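PDB 3H75: periplasmic sugar-binding domain protein from Pseudomonas fluorescens Pf-5, which probably binds a carbohydrate in the cleft between two alpha/beta domains. Local coordinates for residues V7-G12 against Q51-L56; F25-A30 against L37-A42; Y65-N70 against V271-D276; K88-N93 against G267-A272; L322-K327 against Y331-G336. One frame throughout, in Å; residues are numbered along the deposited sequence.

Overall arrangement
From the N terminus, strand 5-10 runs into helix 17-33 and strand 36-41; contact 2 packs that helix on the second strand. Contact 1 then brings helix 46-58 back onto strand 5-10, a larger loop that holds contact 2 wholly within it. Contacts 3 and 4 close much longer loops: strands 65-69 and 88-93 both wait for helix 265-277, which arrives after the chain has built most of the second domain; contact 4 opens after contact 3, and both end on this helix, sharing V271 and A272. Contacts 1 to 4 thus clothe one parallel sheet. Contact 5 is a local fold-back near the C terminus; it packs on helix 265-277, touching contacts 3 and 4.

Contact 1 (V7-G12 against Q51-L56); sequences VFLNPG and QQAREL
V7 and L9 of strand 5-10 reach up to L56, A53 and Q52 of helix 46-58, which lies over the sheet and runs nearly antiparallel to the strand, at 156° between the two short segments. The side chain of L9 does most of the work. Its CB leaves the strand toward the helix, and the first torsion (chi1 -53°) sets CG anti to the carbonyl carbon, which directs the two branches at the neighbouring residues Q52 and A53. CD1 meets the methyl CB of A53 at 3.9 Å, where the small alanine lets the branch come close to the helix. CD2 goes to Q52, lying 4.1 Å from its CB and 3.8 Å from its OE1, as leucine and glutamine slide past each other in opposite directions. At the other end V7 CG1 and L56 CD1 meet tip to tip at 3.7 Å. Beta-branched valine suits the strand, while leucine has the length to span from the helix.

The glutamine keeps its amide busy at the edge of this apolar patch. A water sits 2.7 Å from Q52 OE1 and 3.0 Å from N10 O, linking helix to strand, although it has more acceptors around it than protons to give. Q52 NE2 bonds to Y41 O on strand 36-41. Because helix 46-58 carries the chain from strand 36-41 to strand 65-69, it crosses over strand 5-10 between them. With no direct hydrogen bond between the two segments, cohesion here comes from apolar side chains, and the polar link between the two segments runs through a water at Q52.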
# COMPACT_ATOMS: atom_id res chain seq x y z
N VAL A 7 16.51 10.67 1.51
CA VAL A 7 16.19 10.56 0.10
C VAL A 7 15.32 9.31 -0.01
O VAL A 7 15.69 8.24 0.49
CB VAL A 7 17.44 10.37 -0.79
CG1 VAL A 7 17.02 10.02 -2.21
CG2 VAL A 7 18.26 11.66 -0.80
N PHE A 8 14.15 9.45 -0.62
CA PHE A 8 13.26 8.31 -0.79
C PHE A 8 13.14 7.98 -2.26
O PHE A 8 12.85 8.85 -3.08
CB PHE A 8 11.86 8.60 -0.21
CG PHE A 8 10.84 7.53 -0.52
CD1 PHE A 8 11.11 6.19 -0.24
CD2 PHE A 8 9.62 7.85 -1.11
CE1 PHE A 8 10.17 5.19 -0.52
CE2 PHE A 8 8.68 6.86 -1.40
CZ PHE A 8 8.96 5.53 -1.11
N LEU A 9 13.37 6.71 -2.59
CA LEU A 9 13.26 6.24 -3.97
C LEU A 9 11.84 5.67 -4.14
O LEU A 9 11.56 4.53 -3.74
CB LEU A 9 14.32 5.17 -4.25
CG LEU A 9 15.75 5.62 -3.91
CD1 LEU A 9 16.73 4.52 -4.28
CD2 LEU A 9 16.09 6.92 -4.67
N ASN A 10 10.97 6.50 -4.70
CA ASN A 10 9.57 6.17 -4.94
C ASN A 10 9.48 5.32 -6.23
O ASN A 10 9.94 5.75 -7.28
CB ASN A 10 8.78 7.48 -5.10
CG ASN A 10 7.29 7.28 -5.03
OD1 ASN A 10 6.74 6.43 -5.71
ND2 ASN A 10 6.62 8.08 -4.20
N PRO A 11 8.88 4.12 -6.15
CA PRO A 11 8.78 3.27 -7.34
C PRO A 11 7.72 3.63 -8.37
O PRO A 11 7.78 3.18 -9.52
CB PRO A 11 8.53 1.88 -6.75
CG PRO A 11 7.71 2.19 -5.52
CD PRO A 11 8.36 3.44 -4.95
N GLY A 12 6.75 4.45 -7.98
CA GLY A 12 5.68 4.77 -8.90
C GLY A 12 5.91 5.90 -9.89
O GLY A 12 7.02 6.42 -10.01
N GLN A 51 19.65 2.77 -10.51
CA GLN A 51 20.58 3.77 -11.02
C GLN A 51 20.62 5.00 -10.12
O GLN A 51 21.69 5.58 -9.92
CB GLN A 51 20.21 4.17 -12.44
CG GLN A 51 21.37 4.74 -13.25
CD GLN A 51 22.54 3.77 -13.33
OE1 GLN A 51 22.35 2.57 -13.55
NE2 GLN A 51 23.75 4.29 -13.16
N GLN A 52 19.47 5.39 -9.58
CA GLN A 52 19.40 6.54 -8.69
C GLN A 52 20.22 6.27 -7.43
O GLN A 52 20.93 7.15 -6.95
CB GLN A 52 17.95 6.85 -8.32
CG GLN A 52 17.16 7.43 -9.48
CD GLN A 52 15.66 7.36 -9.27
OE1 GLN A 52 15.18 6.67 -8.37
NE2 GLN A 52 14.91 8.07 -10.10
N ALA A 53 20.13 5.06 -6.90
CA ALA A 53 20.89 4.69 -5.71
C ALA A 53 22.38 4.59 -6.05
O ALA A 53 23.22 5.12 -5.34
CB ALA A 53 20.39 3.36 -5.15
N ARG A 54 22.69 3.90 -7.15
CA ARG A 54 24.08 3.74 -7.57
C ARG A 54 24.79 5.08 -7.66
O ARG A 54 25.89 5.25 -7.14
CB ARG A 54 24.14 3.02 -8.92
CG ARG A 54 25.56 2.72 -9.40
CD ARG A 54 25.58 1.88 -10.67
NE ARG A 54 24.82 0.64 -10.52
CZ ARG A 54 24.88 -0.38 -11.36
NH1 ARG A 54 25.66 -0.33 -12.43
NH2 ARG A 54 24.14 -1.47 -11.15
N GLU A 55 24.15 6.05 -8.31
CA GLU A 55 24.75 7.36 -8.47
C GLU A 55 24.78 8.17 -7.17
O GLU A 55 25.65 9.02 -6.99
CB GLU A 55 24.06 8.12 -9.60
CG GLU A 55 24.35 7.49 -10.97
CD GLU A 55 23.65 8.18 -12.13
OE1 GLU A 55 23.69 9.43 -12.20
OE2 GLU A 55 23.08 7.47 -12.98
N LEU A 56 23.85 7.90 -6.26
CA LEU A 56 23.82 8.60 -4.98
C LEU A 56 25.04 8.20 -4.15
O LEU A 56 25.67 9.03 -3.50
CB LEU A 56 22.55 8.25 -4.19
CG LEU A 56 21.34 9.18 -4.28
CD1 LEU A 56 20.19 8.59 -3.47
CD2 LEU A 56 21.70 10.57 -3.76
O HOH W 1 12.95 5.36 -7.44

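Contact 2 (F25-A30 against L37-A42); sequences FMQAAA and LRILYA
The first beta-alpha-beta unit of the N-terminal domain, strand 5-10, helix 17-33 and strand 36-41, packs its helix on its second strand through M26, Q27 and A30 against L37 and I39. L37 is the centre. Its CB rests 3.8 Å from A30 CB, a spacing that a small side chain on the helix permits. Chi1 of 168° puts CG of L37 anti to the backbone N, and from there the two branches part: CD2 lies 3.9 Å from A30 CB and 4.0 Å from M26 CB, while CD1 meets M26 CE, also at 4.0 Å. M26 is a selenomethionine, and its chain crosses that of the leucine at about a right angle. After running out straight through chi2 it bends at chi3 (74°), which turns the terminal methyl onto the leucine branch; an unbranched, flexible residue is well suited to such a fit.

Helix and strand run almost antiparallel here, 164° apart, as expected of a crossover whose two strands are parallel and side by side in the sheet. The connection is short, with helix 17-33 ending just before strand 36-41, and A30 and L37 are the closest pair of backbone positions. Q27 lends its aliphatic part: CG touches I39 CD1 at 4.1 Å, the long isoleucine branch extending to it from a strand position where beta-branching fits well. Beyond L37, the same M26 side chain leans on F8 of strand 5-10 and M67 of strand 65-69.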
# COMPACT_ATOMS: atom_id res chain seq x y z
N PHE A 25 2.10 12.79 1.88
CA PHE A 25 2.01 12.56 3.32
C PHE A 25 3.40 12.70 3.93
O PHE A 25 3.57 13.29 5.00
CB PHE A 25 1.44 11.17 3.61
CG PHE A 25 0.98 10.98 5.03
CD1 PHE A 25 -0.17 11.62 5.50
CD2 PHE A 25 1.71 10.19 5.92
CE1 PHE A 25 -0.59 11.46 6.82
CE2 PHE A 25 1.30 10.03 7.25
CZ PHE A 25 0.14 10.67 7.70
N MSE A 26 4.41 12.16 3.24
CA MSE A 26 5.78 12.25 3.72
C MSE A 26 6.25 13.70 3.76
O MSE A 26 6.92 14.11 4.71
CB MSE A 26 6.73 11.47 2.80
CG MSE A 26 6.62 9.97 2.88
SE MSE A 26 7.91 9.12 1.70
CE MSE A 26 9.52 9.45 2.72
N GLN A 27 5.92 14.46 2.73
CA GLN A 27 6.34 15.86 2.68
C GLN A 27 5.74 16.64 3.84
O GLN A 27 6.40 17.52 4.40
CB GLN A 27 5.96 16.48 1.33
CG GLN A 27 6.62 15.76 0.17
CD GLN A 27 6.42 16.47 -1.16
OE1 GLN A 27 5.31 16.86 -1.50
NE2 GLN A 27 7.50 16.62 -1.91
N ALA A 28 4.51 16.32 4.20
CA ALA A 28 3.86 16.99 5.32
C ALA A 28 4.66 16.66 6.58
O ALA A 28 4.93 17.52 7.41
CB ALA A 28 2.42 16.52 5.46
N ALA A 29 5.06 15.40 6.70
CA ALA A 29 5.84 14.96 7.85
C ALA A 29 7.21 15.61 7.87
O ALA A 29 7.69 16.03 8.92
CB ALA A 29 5.98 13.44 7.85
N ALA A 30 7.84 15.71 6.70
CA ALA A 30 9.16 16.32 6.59
C ALA A 30 9.14 17.78 7.03
O ALA A 30 10.04 18.24 7.74
CB ALA A 30 9.68 16.22 5.16
N LEU A 37 13.93 16.44 2.94
CA LEU A 37 13.51 15.28 2.15
C LEU A 37 13.52 15.49 0.65
O LEU A 37 13.07 16.52 0.14
CB LEU A 37 12.10 14.86 2.57
CG LEU A 37 11.36 13.85 1.68
CD1 LEU A 37 11.98 12.46 1.83
CD2 LEU A 37 9.89 13.82 2.10
N ARG A 38 14.03 14.49 -0.06
CA ARG A 38 14.06 14.51 -1.51
C ARG A 38 13.46 13.19 -1.98
O ARG A 38 13.84 12.12 -1.51
CB ARG A 38 15.50 14.65 -2.00
CG ARG A 38 16.13 15.99 -1.65
CD ARG A 38 17.56 16.09 -2.14
NE ARG A 38 17.70 15.50 -3.47
CZ ARG A 38 16.94 15.83 -4.52
NH1 ARG A 38 15.99 16.75 -4.40
NH2 ARG A 38 17.13 15.22 -5.68
N ILE A 39 12.49 13.28 -2.89
CA ILE A 39 11.83 12.10 -3.41
C ILE A 39 12.14 11.95 -4.89
O ILE A 39 11.89 12.86 -5.69
CB ILE A 39 10.30 12.19 -3.22
CG1 ILE A 39 9.96 12.22 -1.73
CG2 ILE A 39 9.62 11.00 -3.89
CD1 ILE A 39 8.49 12.44 -1.43
N LEU A 40 12.69 10.80 -5.26
CA LEU A 40 13.03 10.50 -6.64
C LEU A 40 12.08 9.43 -7.17
O LEU A 40 12.04 8.32 -6.64
CB LEU A 40 14.47 9.99 -6.75
CG LEU A 40 15.57 10.87 -6.15
CD1 LEU A 40 16.92 10.19 -6.35
CD2 LEU A 40 15.55 12.24 -6.82
N TYR A 41 11.33 9.76 -8.21
CA TYR A 41 10.40 8.81 -8.81
C TYR A 41 11.07 7.91 -9.85
O TYR A 41 11.86 8.38 -10.66
CB TYR A 41 9.24 9.55 -9.48
CG TYR A 41 8.18 10.05 -8.52
CD1 TYR A 41 7.16 9.20 -8.08
CD2 TYR A 41 8.19 11.36 -8.06
CE1 TYR A 41 6.18 9.65 -7.20
CE2 TYR A 41 7.22 11.83 -7.18
CZ TYR A 41 6.22 10.96 -6.76
OH TYR A 41 5.23 11.41 -5.90
N ALA A 42 10.74 6.62 -9.83
CA ALA A 42 11.30 5.69 -10.80
C ALA A 42 10.49 5.70 -12.09
O ALA A 42 10.95 5.22 -13.11
CB ALA A 42 11.31 4.28 -10.22

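Contact 3 (Y65-N70 against V271-D276); sequences YLMLVN and VALHDD
The returning helix 265-277, which the chain forms after leaving the second domain, packs on one face of the first domain's parallel sheet, beside helix 17-33, and here L273 and D276 meet Y65 and M67 of strand 65-69. Y65 reaches out from the strand beside L273, the two side chains passing in opposite directions, with Y65 CD1 3.7 Å from L273 CD2. The ring thereby brings its hydroxyl to the next helical turn, where Y65 OH donates to D276 OD2 over a short 2.5 Å. The acceptor uses its anti lone pair, turned away from the other carboxylate oxygen. It lies close to the tyrosine ring plane, at the edge, while ring and carboxylate planes stand 74° apart. With CG anti to the backbone N (chi1 177°), D276 turns its carboxylate to the hydroxyl.

L273 is shared. Its second branch, CD1, is pressed against M67 CE at 3.3 Å, tighter than ordinary carbon contact; M67, a selenomethionine, bends at chi3 to place that methyl there. Leucine suits a site with an aromatic ring to one branch and a methyl to the other.

A phenylalanine in place of Y65 could still pack on L273 but would probably leave the buried D276 without its hydroxyl donor, dependent more heavily on K88. K88 NZ, from the neighbouring strand 88-93, forms a salt bridge with the same OD2. A buried carboxylate thus receives both a neutral donor and a positive charge on one oxygen, an arrangement likely to stabilise its ionised form within an otherwise apolar interface.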
# COMPACT_ATOMS: atom_id res chain seq x y z
N TYR A 65 20.03 9.46 5.36
CA TYR A 65 19.25 8.24 5.15
C TYR A 65 18.80 8.07 3.71
O TYR A 65 18.51 9.05 3.01
CB TYR A 65 17.99 8.26 6.03
CG TYR A 65 18.25 8.36 7.51
CD1 TYR A 65 18.41 7.21 8.28
CD2 TYR A 65 18.36 9.60 8.14
CE1 TYR A 65 18.67 7.29 9.65
CE2 TYR A 65 18.62 9.69 9.50
CZ TYR A 65 18.77 8.54 10.25
OH TYR A 65 19.05 8.63 11.59
N LEU A 66 18.72 6.82 3.28
CA LEU A 66 18.25 6.45 1.95
C LEU A 66 17.10 5.49 2.23
O LEU A 66 17.29 4.44 2.85
CB LEU A 66 19.36 5.72 1.17
CG LEU A 66 19.38 5.71 -0.37
CD1 LEU A 66 19.68 4.30 -0.85
CD2 LEU A 66 18.08 6.23 -0.96
N MSE A 67 15.89 5.87 1.82
CA MSE A 67 14.72 5.04 2.02
C MSE A 67 14.28 4.43 0.69
O MSE A 67 14.27 5.11 -0.33
CB MSE A 67 13.58 5.88 2.59
CG MSE A 67 12.40 5.06 3.09
SE MSE A 67 11.01 6.23 3.73
CE MSE A 67 12.01 7.38 4.87
N LEU A 68 13.94 3.16 0.70
CA LEU A 68 13.52 2.49 -0.52
C LEU A 68 12.52 1.39 -0.23
O LEU A 68 12.47 0.86 0.88
CB LEU A 68 14.73 1.89 -1.24
CG LEU A 68 15.54 0.87 -0.43
CD1 LEU A 68 16.09 -0.22 -1.35
CD2 LEU A 68 16.67 1.58 0.31
N VAL A 69 11.73 1.05 -1.24
CA VAL A 69 10.74 -0.01 -1.11
C VAL A 69 11.43 -1.33 -1.40
O VAL A 69 12.29 -1.42 -2.28
CB VAL A 69 9.59 0.19 -2.11
CG1 VAL A 69 8.60 -0.95 -2.01
CG2 VAL A 69 8.90 1.53 -1.84
N ASN A 70 11.07 -2.37 -0.65
CA ASN A 70 11.71 -3.66 -0.85
C ASN A 70 11.17 -4.39 -2.07
O ASN A 70 9.98 -4.30 -2.41
CB ASN A 70 11.53 -4.53 0.40
CG ASN A 70 12.60 -5.59 0.52
OD1 ASN A 70 13.53 -5.65 -0.28
ND2 ASN A 70 12.49 -6.43 1.54
N VAL A 271 9.07 9.78 10.97
CA VAL A 271 9.05 10.04 12.41
C VAL A 271 10.11 9.14 13.03
O VAL A 271 10.89 9.58 13.88
CB VAL A 271 7.68 9.69 13.05
CG1 VAL A 271 7.78 9.78 14.57
CG2 VAL A 271 6.61 10.63 12.53
N ALA A 272 10.15 7.88 12.60
CA ALA A 272 11.13 6.93 13.12
C ALA A 272 12.56 7.35 12.79
O ALA A 272 13.45 7.26 13.64
CB ALA A 272 10.85 5.54 12.57
N LEU A 273 12.79 7.80 11.56
CA LEU A 273 14.13 8.22 11.16
C LEU A 273 14.52 9.49 11.89
O LEU A 273 15.68 9.67 12.28
CB LEU A 273 14.22 8.42 9.65
CG LEU A 273 14.04 7.13 8.84
CD1 LEU A 273 14.24 7.42 7.36
CD2 LEU A 273 15.04 6.09 9.32
N HIS A 274 13.56 10.39 12.07
CA HIS A 274 13.80 11.63 12.79
C HIS A 274 14.31 11.29 14.19
O HIS A 274 15.28 11.88 14.67
CB HIS A 274 12.49 12.43 12.88
CG HIS A 274 12.51 13.54 13.89
ND1 HIS A 274 12.32 13.32 15.23
CD2 HIS A 274 12.68 14.87 13.75
CE1 HIS A 274 12.37 14.47 15.88
NE2 HIS A 274 12.58 15.43 15.00
N ASP A 275 13.66 10.32 14.82
CA ASP A 275 14.05 9.91 16.16
C ASP A 275 15.38 9.16 16.16
O ASP A 275 16.17 9.31 17.09
CB ASP A 275 12.95 9.05 16.79
CG ASP A 275 11.75 9.88 17.22
OD1 ASP A 275 11.78 11.11 17.03
OD2 ASP A 275 10.78 9.30 17.74
N ASP A 276 15.64 8.36 15.13
CA ASP A 276 16.90 7.64 15.07
C ASP A 276 18.07 8.62 15.05
O ASP A 276 19.09 8.39 15.70
CB ASP A 276 16.98 6.77 13.82
CG ASP A 276 18.31 6.05 13.70
OD1 ASP A 276 18.54 5.09 14.47
OD2 ASP A 276 19.14 6.45 12.85

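Contact 4 (K88-N93 against G267-A272); sequences KLFIVN and GWALVA
With chi1 at -157°, the CG of F90 stands anti to the backbone N, and the ring is carried from strand 88-93 toward the methyl group of A269 on helix 265-277. The leading corner of the ring does the touching: F90 CE2 lies 3.7 Å from A269 CB and 4.1 Å from A269 CA, with F90 CD2 a little behind, 4.1 Å from the same CB. Two residues further along the strand, V92 points to the same side of the sheet, and its chi1 of -60° sets CG1 beside the backbone N, from where it makes a looser approach of 4.4 Å to A269 CB. One alanine methyl is therefore met by an aromatic corner and a valine branch.

The choice of residues follows from the spacing. Phenylalanine is long enough to bridge from sheet to helix, and alanine's single methyl lets the phenylalanine ring come near the helix backbone. No hydrogen bond joins the segments, and the area they bury together is modest. M118 of the adjoining strand 115-119 completes the patch, touching F90 as well as A269 and A272. An apolar layer of this kind, between a helix and the alternate residues of a parallel strand, is characteristic of the three-layer alpha/beta/alpha domains of periplasmic sugar-binding proteins.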
# COMPACT_ATOMS: atom_id res chain seq x y z
N LYS A 88 22.71 5.59 6.00
CA LYS A 88 21.86 4.65 6.72
C LYS A 88 20.70 4.30 5.81
O LYS A 88 20.12 5.18 5.16
CB LYS A 88 21.35 5.29 8.02
CG LYS A 88 22.44 5.55 9.06
CD LYS A 88 21.87 6.24 10.29
CE LYS A 88 22.92 6.43 11.37
NZ LYS A 88 22.34 7.04 12.59
N LEU A 89 20.36 3.02 5.74
CA LEU A 89 19.27 2.58 4.88
C LEU A 89 18.01 2.22 5.64
O LEU A 89 18.07 1.70 6.76
CB LEU A 89 19.68 1.35 4.06
CG LEU A 89 20.91 1.44 3.16
CD1 LEU A 89 21.10 0.11 2.45
CD2 LEU A 89 20.74 2.56 2.16
N PHE A 90 16.87 2.48 5.02
CA PHE A 90 15.58 2.15 5.62
C PHE A 90 14.73 1.51 4.53
O PHE A 90 14.42 2.15 3.52
CB PHE A 90 14.90 3.39 6.17
CG PHE A 90 13.89 3.09 7.24
CD1 PHE A 90 14.29 2.46 8.42
CD2 PHE A 90 12.55 3.41 7.06
CE1 PHE A 90 13.36 2.15 9.41
CE2 PHE A 90 11.61 3.10 8.05
CZ PHE A 90 12.02 2.47 9.23
N ILE A 91 14.38 0.24 4.74
CA ILE A 91 13.59 -0.54 3.79
C ILE A 91 12.12 -0.52 4.21
O ILE A 91 11.79 -0.87 5.34
CB ILE A 91 14.07 -2.00 3.77
CG1 ILE A 91 15.58 -2.05 3.52
CG2 ILE A 91 13.31 -2.80 2.72
CD1 ILE A 91 16.00 -1.42 2.21
N VAL A 92 11.23 -0.14 3.30
CA VAL A 92 9.83 -0.06 3.66
C VAL A 92 8.85 -0.88 2.84
O VAL A 92 9.19 -1.42 1.77
CB VAL A 92 9.33 1.40 3.64
CG1 VAL A 92 10.13 2.23 4.63
CG2 VAL A 92 9.46 1.98 2.23
N ASN A 93 7.64 -0.97 3.39
CA ASN A 93 6.49 -1.66 2.80
C ASN A 93 6.45 -3.19 2.87
O ASN A 93 5.38 -3.77 3.05
CB ASN A 93 6.27 -1.18 1.37
CG ASN A 93 5.78 0.26 1.32
OD1 ASN A 93 5.77 0.97 2.33
ND2 ASN A 93 5.38 0.71 0.13
N GLY A 267 5.18 8.56 6.06
CA GLY A 267 5.19 9.59 7.08
C GLY A 267 5.66 9.04 8.42
O GLY A 267 6.46 9.67 9.12
N TRP A 268 5.15 7.87 8.78
CA TRP A 268 5.53 7.24 10.04
C TRP A 268 7.02 6.91 9.98
O TRP A 268 7.73 7.00 10.98
CB TRP A 268 4.74 5.95 10.26
CG TRP A 268 3.25 6.08 10.11
CD1 TRP A 268 2.40 5.12 9.65
CD2 TRP A 268 2.43 7.21 10.46
NE1 TRP A 268 1.11 5.57 9.68
CE2 TRP A 268 1.10 6.85 10.17
CE3 TRP A 268 2.70 8.48 10.98
CZ2 TRP A 268 0.02 7.72 10.39
CZ3 TRP A 268 1.63 9.35 11.19
CH2 TRP A 268 0.31 8.96 10.90
N ALA A 269 7.49 6.50 8.80
CA ALA A 269 8.89 6.16 8.62
C ALA A 269 9.77 7.37 8.93
O ALA A 269 10.83 7.24 9.54
CB ALA A 269 9.14 5.68 7.19
N LEU A 270 9.33 8.56 8.51
CA LEU A 270 10.12 9.76 8.77
C LEU A 270 10.14 10.10 10.25
O LEU A 270 11.13 10.65 10.75
CB LEU A 270 9.61 10.94 7.93
CG LEU A 270 9.88 10.75 6.43
CD1 LEU A 270 9.34 11.93 5.64
CD2 LEU A 270 11.37 10.61 6.18
N VAL A 271 9.07 9.78 10.97
CA VAL A 271 9.05 10.04 12.41
C VAL A 271 10.11 9.14 13.03
O VAL A 271 10.89 9.58 13.88
CB VAL A 271 7.68 9.69 13.05
CG1 VAL A 271 7.78 9.78 14.57
CG2 VAL A 271 6.61 10.63 12.53
N ALA A 272 10.15 7.88 12.60
CA ALA A 272 11.13 6.93 13.12
C ALA A 272 12.56 7.35 12.79
O ALA A 272 13.45 7.26 13.64
CB ALA A 272 10.85 5.54 12.57

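Contact 5 (L322-K327 against Y331-G336); sequences LSAQGK and YRYPFG
Y331 OH donates to the carbonyl oxygen of L322 at 2.5 Å, a short bond that closes the fold-back between 322-327 and 331-336. The hydroxyl does not come in on a lone pair: it stands above the carbonyl plane, 37° out of it. The edge of Y333 lies at the same oxygen, its CD1 3.4 Å from L322 O and the oxygen near the ring plane. Over one face of Y331 lies the aliphatic part of K327, whose CG makes a CH-pi contact 3.6 Å from the ring centroid and only 20° off the normal; the bend at chi2 (69°) helps lay the lysine along the ring, and its NZ goes on to bond G321 O. An alanine at Y331 would remove both hydroxyl and ring, which would probably leave L322 O without this donor and free the lysine chain to turn.

L322 splits its branches, CD2 packing 3.6 Å from P334 CG and CD1 meeting F335 CE1 at the ring edge, 4.1 Å away. A type II beta turn from A324 to K327 brings the lysine round, closed by K327 N to A324 O at 3.0 Å. G326 takes the turn's positive-phi position, where a residue without a side chain fits most easily. Before it, S323 OG accepts from Q325 N in an ST turn.

Further out, D275 of helix 265-277 positions this shell: its carboxylate receives Y333 OH, A324 N and S323 OG. F335 stacks on W268 of the same helix, against which this C-terminal loop is laid.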
# COMPACT_ATOMS: atom_id res chain seq x y z
N LEU A 322 4.38 13.05 17.52
CA LEU A 322 4.53 11.60 17.52
C LEU A 322 5.95 11.20 17.91
O LEU A 322 6.21 10.06 18.27
CB LEU A 322 4.19 11.03 16.14
CG LEU A 322 2.74 11.18 15.70
CD1 LEU A 322 2.57 10.64 14.30
CD2 LEU A 322 1.83 10.45 16.67
N SER A 323 6.87 12.15 17.83
CA SER A 323 8.26 11.89 18.18
C SER A 323 8.36 11.45 19.63
O SER A 323 7.62 11.93 20.49
CB SER A 323 9.11 13.14 17.97
OG SER A 323 10.44 12.92 18.42
N ALA A 324 9.27 10.52 19.90
CA ALA A 324 9.47 10.01 21.25
C ALA A 324 10.29 11.00 22.07
O ALA A 324 10.54 10.78 23.26
CB ALA A 324 10.16 8.66 21.21
N GLN A 325 10.72 12.09 21.44
CA GLN A 325 11.52 13.11 22.11
C GLN A 325 10.77 13.73 23.28
O GLN A 325 9.66 14.25 23.11
CB GLN A 325 11.91 14.21 21.12
CG GLN A 325 12.83 15.27 21.71
CD GLN A 325 13.00 16.47 20.80
OE1 GLN A 325 12.05 17.20 20.54
NE2 GLN A 325 14.22 16.67 20.30
N GLY A 326 11.38 13.68 24.46
CA GLY A 326 10.76 14.24 25.65
C GLY A 326 9.54 13.47 26.10
O GLY A 326 8.75 13.96 26.91
N LYS A 327 9.38 12.27 25.57
CA LYS A 327 8.25 11.41 25.90
C LYS A 327 8.53 10.50 27.08
O LYS A 327 9.63 9.97 27.22
CB LYS A 327 7.89 10.53 24.70
CG LYS A 327 6.49 10.75 24.15
CD LYS A 327 6.38 12.11 23.49
CE LYS A 327 5.01 12.29 22.87
NZ LYS A 327 4.90 13.61 22.19
N TYR A 331 5.74 4.83 26.03
CA TYR A 331 5.23 5.53 24.86
C TYR A 331 5.58 4.67 23.67
O TYR A 331 6.75 4.34 23.46
CB TYR A 331 5.89 6.90 24.67
CG TYR A 331 5.48 7.56 23.35
CD1 TYR A 331 4.27 8.25 23.24
CD2 TYR A 331 6.29 7.45 22.22
CE1 TYR A 331 3.87 8.81 22.03
CE2 TYR A 331 5.89 8.01 21.00
CZ TYR A 331 4.68 8.68 20.91
OH TYR A 331 4.29 9.23 19.72
N ARG A 332 4.57 4.28 22.92
CA ARG A 332 4.76 3.49 21.72
C ARG A 332 4.11 4.34 20.65
O ARG A 332 3.12 5.02 20.90
CB ARG A 332 4.05 2.14 21.83
CG ARG A 332 4.60 1.24 22.94
CD ARG A 332 4.21 -0.22 22.70
NE ARG A 332 4.73 -1.12 23.73
CZ ARG A 332 6.01 -1.18 24.10
NH1 ARG A 332 6.91 -0.38 23.54
NH2 ARG A 332 6.39 -2.04 25.03
N TYR A 333 4.69 4.34 19.46
CA TYR A 333 4.14 5.14 18.37
C TYR A 333 2.71 4.70 18.08
O TYR A 333 2.45 3.51 17.88
CB TYR A 333 4.98 4.97 17.11
CG TYR A 333 6.41 5.45 17.25
CD1 TYR A 333 6.70 6.78 17.56
CD2 TYR A 333 7.48 4.58 17.00
CE1 TYR A 333 8.01 7.23 17.63
CE2 TYR A 333 8.79 5.03 17.06
CZ TYR A 333 9.05 6.35 17.37
OH TYR A 333 10.35 6.80 17.40
N PRO A 334 1.76 5.65 18.07
CA PRO A 334 0.36 5.32 17.80
C PRO A 334 0.03 5.43 16.31
O PRO A 334 -1.07 5.83 15.93
CB PRO A 334 -0.38 6.36 18.62
CG PRO A 334 0.48 7.57 18.44
CD PRO A 334 1.88 7.01 18.61
N PHE A 335 1.00 5.05 15.47
CA PHE A 335 0.82 5.12 14.02
C PHE A 335 -0.45 4.42 13.54
O PHE A 335 -0.67 3.24 13.82
CB PHE A 335 2.02 4.50 13.29
CG PHE A 335 3.33 5.17 13.59
CD1 PHE A 335 3.43 6.55 13.71
CD2 PHE A 335 4.49 4.40 13.71
CE1 PHE A 335 4.67 7.17 13.95
CE2 PHE A 335 5.73 5.00 13.93
CZ PHE A 335 5.82 6.38 14.05
N GLY A 336 -1.28 5.15 12.80
CA GLY A 336 -2.51 4.57 12.30
C GLY A 336 -3.37 5.58 11.57
O GLY A 336 -3.15 6.79 11.66